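Local coordinates for protein 1H-3-hydroxy-4-oxoquinoline 2,4-dioxygenase (Pseudomonas putida, PDB 3IBT) that cleaves the heterocyclic ring of 3-hydroxy-1H-quinolin-4-one with molecular oxygen, without any cofactor, to give N-formylanthranilate and carbon monoxide, at residues N101-V104 against C105-L108. Residues are numbered along the deposited sequence; the frame is centred on the assembly and turned at random.
Sequences NIDV and CEQL
The carbonyl oxygen of D103 receives two backbone N-H groups: that of Q107, with Q107 N 2.7 Å from D103 O, and, weakly, that of E106. The first bond continues the i to i+4 pattern of an alpha helix, in which C105 N also binds N101 O at 3.0 Å, nearly straight at 165°. L108, the first residue to leave helical geometry, still donates its N-H to V104 O at 2.9 Å.

D103 and E106 are both acids, and D103 OD1 lies 4.2 Å from E106 OE1. R198 probably offsets the like charges: it forms a salt bridge with E106 OE1 and a longer, weak ion pair with D103 OD1. CG of D103, anti to the backbone N (chi1 -154°) and beside its own carbonyl carbon, leans the carboxylate toward the next turn, where it crosses the Q107 amide with their planes 78° apart; Q107 OE1, as modelled, takes a weak hydrogen bond from Q75. A leucine in place of D103 would probably cost R198 its weak second ion pair, leaving the E106 salt bridge without that neighbouring carboxylate.

Branched V104 and L108 lie side by side, V104 CG1 3.7 Å from L108 CD2, an apolar pair suited to the sheet it packs on: V104 rests on M91 and L108 on F89. N101, though buried, has its amide satisfied by T116 and S93, and the short C105 side chain puts SG 3.9 Å from N101 OD1, packing on T116 and L113 close to the sheet. Helix 97-107 is the helical connection of the beta-alpha-beta unit between strands 89-94 and 115-119 of the alpha/beta-hydrolase fold, flanked by helix 70-83, which D103, Q107 and L108 touch.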
# COMPACT_ATOMS: atom_id res chain seq x y z
N ASN A 101 2.63 -6.79 0.31
CA ASN A 101 3.47 -6.76 1.50
C ASN A 101 3.42 -8.07 2.31
O ASN A 101 4.46 -8.73 2.52
CB ASN A 101 3.03 -5.57 2.36
CG ASN A 101 3.98 -5.28 3.50
OD1 ASN A 101 4.78 -6.14 3.91
ND2 ASN A 101 3.89 -4.07 4.05
N ILE A 102 2.22 -8.47 2.74
CA ILE A 102 2.08 -9.67 3.53
C ILE A 102 2.47 -10.93 2.77
O ILE A 102 2.99 -11.88 3.35
CB ILE A 102 0.69 -9.76 4.15
CG1 ILE A 102 0.50 -8.56 5.05
CG2 ILE A 102 0.53 -11.00 5.02
CD1 ILE A 102 1.54 -8.45 6.12
N ASP A 103 2.23 -10.93 1.47
CA ASP A 103 2.64 -12.08 0.65
C ASP A 103 4.15 -12.28 0.76
O ASP A 103 4.65 -13.41 0.84
CB ASP A 103 2.24 -11.89 -0.81
CG ASP A 103 2.05 -13.22 -1.54
OD1 ASP A 103 1.41 -14.13 -0.96
OD2 ASP A 103 2.53 -13.39 -2.70
N VAL A 104 4.88 -11.17 0.79
CA VAL A 104 6.32 -11.25 0.76
C VAL A 104 6.79 -11.67 2.14
O VAL A 104 7.67 -12.51 2.26
CB VAL A 104 6.95 -9.96 0.28
CG1 VAL A 104 8.42 -9.95 0.55
CG2 VAL A 104 6.67 -9.79 -1.19
N CYS A 105 6.16 -11.14 3.18
CA CYS A 105 6.47 -11.58 4.53
C CYS A 105 6.26 -13.07 4.66
O CYS A 105 6.91 -13.72 5.47
CB CYS A 105 5.62 -10.87 5.56
SG CYS A 105 6.16 -9.19 5.95
N GLU A 106 5.34 -13.60 3.85
CA GLU A 106 5.02 -15.02 3.87
C GLU A 106 5.93 -15.82 2.95
O GLU A 106 6.24 -16.98 3.25
CB GLU A 106 3.55 -15.28 3.50
CG GLU A 106 3.02 -16.69 3.90
CD GLU A 106 1.73 -17.11 3.15
OE1 GLU A 106 1.03 -16.22 2.62
OE2 GLU A 106 1.40 -18.33 3.10
N GLN A 107 6.36 -15.21 1.84
CA GLN A 107 7.20 -15.91 0.85
C GLN A 107 8.61 -16.06 1.36
O GLN A 107 9.13 -17.16 1.41
CB GLN A 107 7.14 -15.25 -0.54
CG GLN A 107 5.91 -15.67 -1.41
CD GLN A 107 6.10 -15.42 -2.93
OE1 GLN A 107 5.27 -14.77 -3.58
NE2 GLN A 107 7.21 -15.93 -3.48
N LEU A 108 9.22 -14.94 1.73
CA LEU A 108 10.48 -14.90 2.51
C LEU A 108 10.24 -15.28 3.97
O LEU A 108 9.08 -15.48 4.38
CB LEU A 108 11.03 -13.49 2.46
CG LEU A 108 11.77 -12.94 1.24
CD1 LEU A 108 11.23 -13.37 -0.13
CD2 LEU A 108 11.75 -11.43 1.36